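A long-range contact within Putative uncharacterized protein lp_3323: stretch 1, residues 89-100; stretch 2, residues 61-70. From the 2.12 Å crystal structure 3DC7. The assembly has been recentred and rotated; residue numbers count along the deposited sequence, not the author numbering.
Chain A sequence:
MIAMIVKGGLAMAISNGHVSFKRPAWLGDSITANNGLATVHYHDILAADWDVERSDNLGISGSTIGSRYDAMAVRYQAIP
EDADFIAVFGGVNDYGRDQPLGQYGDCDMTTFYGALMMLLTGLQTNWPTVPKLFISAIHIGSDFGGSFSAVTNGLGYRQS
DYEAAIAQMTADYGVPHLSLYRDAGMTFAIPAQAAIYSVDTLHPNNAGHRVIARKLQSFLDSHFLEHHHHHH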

ATOM      1  N   PHE A  89      12.077   9.732  10.682  1.00 24.72           N
ATOM      2  CA  PHE A  89      12.856   9.177   9.589  1.00 25.84           C
ATOM      3  C   PHE A  89      14.028   8.371  10.178  1.00 26.74           C
ATOM      4  O   PHE A  89      15.133   8.883  10.367  1.00 27.63           O
ATOM      5  CB  PHE A  89      13.311  10.329   8.684  1.00 26.18           C
ATOM      6  CG  PHE A  89      13.834   9.904   7.329  1.00 26.27           C
ATOM      7  CD1 PHE A  89      14.332   8.623   7.109  1.00 28.52           C
ATOM      8  CD2 PHE A  89      13.875  10.814   6.296  1.00 28.05           C
ATOM      9  CE1 PHE A  89      14.837   8.259   5.878  1.00 29.83           C
ATOM     10  CE2 PHE A  89      14.385  10.460   5.047  1.00 29.30           C
ATOM     11  CZ  PHE A  89      14.863   9.185   4.837  1.00 29.87           C
ATOM     12  N   GLY A  90      13.770   7.110  10.501  1.00 27.18           N
ATOM     13  CA  GLY A  90      14.763   6.290  11.187  1.00 27.96           C
ATOM     14  C   GLY A  90      14.736   4.817  10.826  1.00 28.20           C
ATOM     15  O   GLY A  90      13.853   4.365  10.088  1.00 29.03           O
ATOM     16  N   GLY A  91      15.718   4.078  11.346  1.00 27.91           N
ATOM     17  CA  GLY A  91      15.826   2.642  11.121  1.00 27.22           C
ATOM     18  C   GLY A  91      17.083   2.206  10.377  1.00 27.06           C
ATOM     19  O   GLY A  91      17.513   1.056  10.510  1.00 26.89           O
ATOM     20  N   VAL A  92      17.670   3.105   9.587  1.00 26.42           N
ATOM     21  CA  VAL A  92      18.824   2.719   8.797  1.00 25.96           C
ATOM     22  C   VAL A  92      20.060   2.508   9.670  1.00 25.40           C
ATOM     23  O   VAL A  92      20.877   1.636   9.380  1.00 24.84           O
ATOM     24  CB  VAL A  92      19.104   3.667   7.599  1.00 26.43           C
ATOM     25  CG1 VAL A  92      19.941   4.872   8.008  1.00 25.17           C
ATOM     26  CG2 VAL A  92      19.827   2.885   6.512  1.00 26.99           C
ATOM     27  N   ASN A  93      20.171   3.288  10.747  1.00 24.70           N
ATOM     28  CA  ASN A  93      21.240   3.081  11.732  1.00 24.84           C
ATOM     29  C   ASN A  93      20.965   1.880  12.621  1.00 24.79           C
ATOM     30  O   ASN A  93      21.885   1.156  12.990  1.00 24.65           O
ATOM     31  CB  ASN A  93      21.479   4.328  12.588  1.00 24.43           C
ATOM     32  CG  ASN A  93      22.085   5.470  11.794  1.00 24.84           C
ATOM     33  OD1 ASN A  93      21.654   6.623  11.917  1.00 23.42           O
ATOM     34  ND2 ASN A  93      23.084   5.155  10.968  1.00 20.63           N
ATOM     35  N   ASP A  94      19.700   1.656  12.958  1.00 24.83           N
ATOM     36  CA  ASP A  94      19.365   0.440  13.683  1.00 25.20           C
ATOM     37  C   ASP A  94      19.815  -0.776  12.871  1.00 24.53           C
ATOM     38  O   ASP A  94      20.414  -1.703  13.415  1.00 24.07           O
ATOM     39  CB  ASP A  94      17.888   0.392  14.014  1.00 25.60           C
ATOM     40  CG  ASP A  94      17.441   1.596  14.843  1.00 28.68           C
ATOM     41  OD1 ASP A  94      17.108   1.418  16.045  1.00 31.76           O
ATOM     42  OD2 ASP A  94      17.420   2.727  14.287  1.00 30.95           O
ATOM     43  N   TYR A  95      19.566  -0.751  11.562  1.00 24.24           N
ATOM     44  CA  TYR A  95      20.080  -1.813  10.687  1.00 24.26           C
ATOM     45  C   TYR A  95      21.620  -1.816  10.639  1.00 24.30           C
ATOM     46  O   TYR A  95      22.246  -2.791  11.028  1.00 24.11           O
ATOM     47  CB  TYR A  95      19.491  -1.743   9.265  1.00 23.84           C
ATOM     48  CG  TYR A  95      20.234  -2.614   8.265  1.00 22.56           C
ATOM     49  CD1 TYR A  95      20.149  -4.011   8.325  1.00 21.36           C
ATOM     50  CD2 TYR A  95      21.055  -2.044   7.288  1.00 21.78           C
ATOM     51  CE1 TYR A  95      20.851  -4.812   7.436  1.00 21.71           C
ATOM     52  CE2 TYR A  95      21.757  -2.839   6.393  1.00 21.63           C
ATOM     53  CZ  TYR A  95      21.650  -4.217   6.472  1.00 22.59           C
ATOM     54  OH  TYR A  95      22.322  -5.008   5.575  1.00 23.23           O
ATOM     55  N   GLY A  96      22.208  -0.708  10.198  1.00 24.48           N
ATOM     56  CA  GLY A  96      23.638  -0.644   9.922  1.00 25.31           C
ATOM     57  C   GLY A  96      24.557  -0.617  11.130  1.00 25.94           C
ATOM     58  O   GLY A  96      25.727  -0.954  11.025  1.00 25.71           O
ATOM     59  N   ARG A  97      24.037  -0.211  12.283  1.00 26.44           N
ATOM     60  CA  ARG A  97      24.858  -0.186  13.490  1.00 26.91           C
ATOM     61  C   ARG A  97      24.452  -1.298  14.470  1.00 27.44           C
ATOM     62  O   ARG A  97      24.737  -1.229  15.666  1.00 27.73           O
ATOM     63  CB  ARG A  97      24.829   1.203  14.131  1.00 26.28           C
ATOM     64  CG  ARG A  97      25.033   2.334  13.115  1.00 25.92           C
ATOM     65  CD  ARG A  97      25.105   3.700  13.770  1.00 26.03           C
ATOM     66  NE  ARG A  97      26.448   3.981  14.261  1.00 25.60           N
ATOM     67  CZ  ARG A  97      26.787   5.055  14.968  1.00 27.25           C
ATOM     68  NH1 ARG A  97      25.871   5.954  15.300  1.00 26.30           N
ATOM     69  NH2 ARG A  97      28.045   5.217  15.376  1.00 27.19           N
ATOM     70  N   ASP A  98      23.783  -2.320  13.946  1.00 27.60           N
ATOM     71  CA  ASP A  98      23.513  -3.544  14.686  1.00 28.01           C
ATOM     72  C   ASP A  98      22.681  -3.341  15.962  1.00 27.96           C
ATOM     73  O   ASP A  98      23.079  -3.769  17.056  1.00 28.39           O
ATOM     74  CB  ASP A  98      24.837  -4.307  14.965  1.00 28.42           C
ATOM     75  CG  ASP A  98      25.560  -4.741  13.675  1.00 29.85           C
ATOM     76  OD1 ASP A  98      24.866  -5.165  12.727  1.00 30.58           O
ATOM     77  OD2 ASP A  98      26.815  -4.683  13.605  1.00 30.99           O
ATOM     78  N   GLN A  99      21.520  -2.702  15.827  1.00 27.53           N
ATOM     79  CA  GLN A  99      20.510  -2.745  16.895  1.00 27.27           C
ATOM     80  C   GLN A  99      19.836  -4.120  16.856  1.00 26.99           C
ATOM     81  O   GLN A  99      19.344  -4.529  15.806  1.00 26.20           O
ATOM     82  CB  GLN A  99      19.475  -1.627  16.716  1.00 27.18           C
ATOM     83  CG  GLN A  99      18.398  -1.518  17.817  1.00 27.84           C
ATOM     84  CD  GLN A  99      18.936  -0.940  19.115  1.00 29.85           C
ATOM     85  OE1 GLN A  99      18.903  -1.590  20.175  1.00 31.31           O
ATOM     86  NE2 GLN A  99      19.456   0.283  19.041  1.00 27.63           N
ATOM     87  N   PRO A 100      19.826  -4.860  17.992  1.00 27.31           N
ATOM     88  CA  PRO A 100      19.092  -6.129  17.931  1.00 27.38           C
ATOM     89  C   PRO A 100      17.685  -5.855  17.426  1.00 27.27           C
ATOM     90  O   PRO A 100      17.083  -4.838  17.798  1.00 27.10           O
ATOM     91  CB  PRO A 100      19.072  -6.606  19.388  1.00 27.13           C
ATOM     92  CG  PRO A 100      20.327  -6.000  19.980  1.00 28.00           C
ATOM     93  CD  PRO A 100      20.421  -4.633  19.327  1.00 27.47           C
TER
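Stretch 2, residues 61-70: SGSTIGSRYD

Stretch 2 carries no regular helix or strand; it is a looped segment that wraps along one side of the short helix 92-96 of stretch 1 and of the turn that follows it. The two stretches run broadly in the same sense at the level of register: I65 lies nearest G91 (CA to CA 6.2 Å), T64 nearest D94 (CA to CA 5.0 Å) and R68 nearest Q99 (CA to CA 6.4 Å), with the order locally reversed at the first two pairs.

The CA-to-CB bond of F89 points away, and the contact opens at the glycines. I65, with chi1 m and chi2 t, lays its CD1 3.9 Å from G90 C and 3.9 Å from G91 N. A CB on G90 would point toward stretch 2 and come within 3.1 Å of I65 CG1, so the bare backbone leaves room for the isoleucine. At G91, the N-cap, phi of 117° itself calls for glycine. Water 1 joins the two stretches here, accepting from G91 N and N93 N, both 3.0 Å from its oxygen, and donating to S63 O at 3.1 Å.

The CA-to-CB bond of V92 points away, whereas N93 points toward the loop and packs its CB 3.7 Å from T64 CG2. D94 is the polar anchor. Its CA-to-CB bond runs sideways, but the carboxylate reaches two successive backbone amides: I65 N donates to D94 OD2 at 2.7 Å, and G66 N to D94 OD1 at 2.8 Å, nearly straight at 173°. One acid thus satisfies two successive main-chain amides of the loop.

Y95 and G96 make no contact. R97, the first residue to leave helical angles, points toward stretch 2 and has more of its surface covered by the other stretch than any other residue here. Its guanidinium lies flat on the Y69 ring, CZ 3.4 Å from the ring centroid and the planes 7° apart, a cation-pi stack. The edge of the same group remains free for G62: R97 NH1 donates to G62 O at 2.7 Å. Glycine suits that site twice over, since phi is positive and a CB would stand 2.6 Å from R97 NH1.

At D98 the link is backbone to side chain. R68 NH1 makes a weak hydrogen bond to D98 O at 3.2 Å, and water 2 also bridges these two atoms, donating to D98 O at 2.9 Å and accepting a weak bond from R68 NH1 at 3.1 Å. Q99 closes the contact, its side-chain end running in beside G66, S67 and R68. A CB on G66 would come 2.5 Å from Q99 CD, so glycine again makes the space that a longer neighbour fills.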

ATOM      1  N   SER A  61      23.145  12.888  13.690  1.00 27.48           N
ATOM      2  CA  SER A  61      23.992  11.962  12.961  1.00 26.97           C
ATOM      3  C   SER A  61      24.187  10.667  13.736  1.00 26.17           C
ATOM      4  O   SER A  61      24.544  10.689  14.915  1.00 25.99           O
ATOM      5  CB  SER A  61      25.352  12.609  12.712  1.00 27.83           C
ATOM      6  OG  SER A  61      26.331  11.633  12.343  1.00 30.62           O
ATOM      7  N   GLY A  62      23.918   9.548  13.078  1.00 25.12           N
ATOM      8  CA  GLY A  62      24.213   8.241  13.642  1.00 24.20           C
ATOM      9  C   GLY A  62      23.152   7.650  14.544  1.00 23.65           C
ATOM     10  O   GLY A  62      23.296   6.512  14.986  1.00 23.71           O
ATOM     11  N   SER A  63      22.086   8.408  14.794  1.00 22.64           N
ATOM     12  CA  SER A  63      21.060   8.034  15.765  1.00 22.47           C
ATOM     13  C   SER A  63      20.205   6.819  15.347  1.00 22.38           C
ATOM     14  O   SER A  63      19.793   6.693  14.203  1.00 22.02           O
ATOM     15  CB  SER A  63      20.173   9.260  16.083  1.00 22.18           C
ATOM     16  OG  SER A  63      18.994   8.897  16.785  1.00 23.35           O
ATOM     17  N   THR A  64      19.940   5.933  16.297  1.00 22.68           N
ATOM     18  CA  THR A  64      19.089   4.773  16.079  1.00 22.80           C
ATOM     19  C   THR A  64      17.737   5.063  16.719  1.00 22.94           C
ATOM     20  O   THR A  64      17.612   6.007  17.492  1.00 23.29           O
ATOM     21  CB  THR A  64      19.689   3.539  16.770  1.00 23.40           C
ATOM     22  OG1 THR A  64      19.944   3.850  18.160  1.00 23.72           O
ATOM     23  CG2 THR A  64      20.988   3.100  16.062  1.00 21.12           C
ATOM     24  N   ILE A  65      16.725   4.271  16.392  1.00 23.25           N
ATOM     25  CA  ILE A  65      15.443   4.348  17.107  1.00 22.83           C
ATOM     26  C   ILE A  65      15.614   3.709  18.492  1.00 22.81           C
ATOM     27  O   ILE A  65      15.134   4.235  19.496  1.00 22.26           O
ATOM     28  CB  ILE A  65      14.309   3.670  16.316  1.00 22.70           C
ATOM     29  CG1 ILE A  65      13.956   4.513  15.083  1.00 23.50           C
ATOM     30  CG2 ILE A  65      13.087   3.484  17.201  1.00 22.53           C
ATOM     31  CD1 ILE A  65      12.997   3.854  14.136  1.00 24.69           C
ATOM     32  N   GLY A  66      16.324   2.583  18.524  1.00 22.74           N
ATOM     33  CA  GLY A  66      16.611   1.879  19.769  1.00 23.56           C
ATOM     34  C   GLY A  66      17.757   2.458  20.585  1.00 24.01           C
ATOM     35  O   GLY A  66      18.335   3.511  20.242  1.00 23.52           O
ATOM     36  N   SER A  67      18.109   1.729  21.644  1.00 24.31           N
ATOM     37  CA  SER A  67      19.053   2.189  22.661  1.00 24.80           C
ATOM     38  C   SER A  67      20.511   2.477  22.269  1.00 25.18           C
ATOM     39  O   SER A  67      21.228   3.116  23.047  1.00 25.39           O
ATOM     40  CB  SER A  67      19.057   1.192  23.813  1.00 24.95           C
ATOM     41  OG  SER A  67      19.631  -0.030  23.395  1.00 26.60           O
ATOM     42  N   ARG A  68      20.946   2.027  21.091  1.00 24.94           N
ATOM     43  CA  ARG A  68      22.377   1.968  20.765  1.00 25.55           C
ATOM     44  C   ARG A  68      23.049   3.330  20.658  1.00 25.68           C
ATOM     45  O   ARG A  68      24.154   3.512  21.178  1.00 25.58           O
ATOM     46  CB  ARG A  68      22.621   1.178  19.473  1.00 25.91           C
ATOM     47  CG  ARG A  68      22.370  -0.333  19.560  1.00 28.19           C
ATOM     48  CD  ARG A  68      23.539  -1.145  20.115  1.00 31.48           C
ATOM     49  NE  ARG A  68      24.842  -0.588  19.768  1.00 34.01           N
ATOM     50  CZ  ARG A  68      25.782  -1.215  19.070  1.00 36.05           C
ATOM     51  NH1 ARG A  68      25.592  -2.449  18.623  1.00 39.20           N
ATOM     52  NH2 ARG A  68      26.924  -0.596  18.820  1.00 38.14           N
ATOM     53  N   TYR A  69      22.378   4.276  19.994  1.00 26.17           N
ATOM     54  CA  TYR A  69      22.916   5.620  19.726  1.00 26.29           C
ATOM     55  C   TYR A  69      21.826   6.701  19.755  1.00 26.25           C
ATOM     56  O   TYR A  69      20.994   6.750  18.853  1.00 25.55           O
ATOM     57  CB  TYR A  69      23.585   5.643  18.347  1.00 26.97           C
ATOM     58  CG  TYR A  69      24.801   4.766  18.221  1.00 28.11           C
ATOM     59  CD1 TYR A  69      24.720   3.499  17.654  1.00 29.15           C
ATOM     60  CD2 TYR A  69      26.041   5.207  18.679  1.00 30.62           C
ATOM     61  CE1 TYR A  69      25.859   2.682  17.533  1.00 30.13           C
ATOM     62  CE2 TYR A  69      27.171   4.408  18.566  1.00 31.47           C
ATOM     63  CZ  TYR A  69      27.077   3.155  17.994  1.00 31.07           C
ATOM     64  OH  TYR A  69      28.216   2.391  17.903  1.00 31.97           O
ATOM     65  N   ASP A  70      21.846   7.575  20.765  1.00 26.16           N
ATOM     66  CA  ASP A  70      20.910   8.707  20.847  1.00 26.85           C
ATOM     67  C   ASP A  70      19.472   8.323  20.532  1.00 26.97           C
ATOM     68  O   ASP A  70      18.855   8.919  19.637  1.00 27.42           O
ATOM     69  CB  ASP A  70      21.336   9.828  19.885  1.00 27.69           C
ATOM     70  CG  ASP A  70      22.592  10.539  20.339  1.00 30.26           C
ATOM     71  OD1 ASP A  70      23.624  10.461  19.621  1.00 32.32           O
ATOM     72  OD2 ASP A  70      22.545  11.174  21.416  1.00 32.52           O
TER
HETATM   73  O   HOH W   1      18.337   5.339  11.877  1.00 26.67           O
HETATM   74  O   HOH W   2      24.603  -5.397  18.857  1.00 40.28           O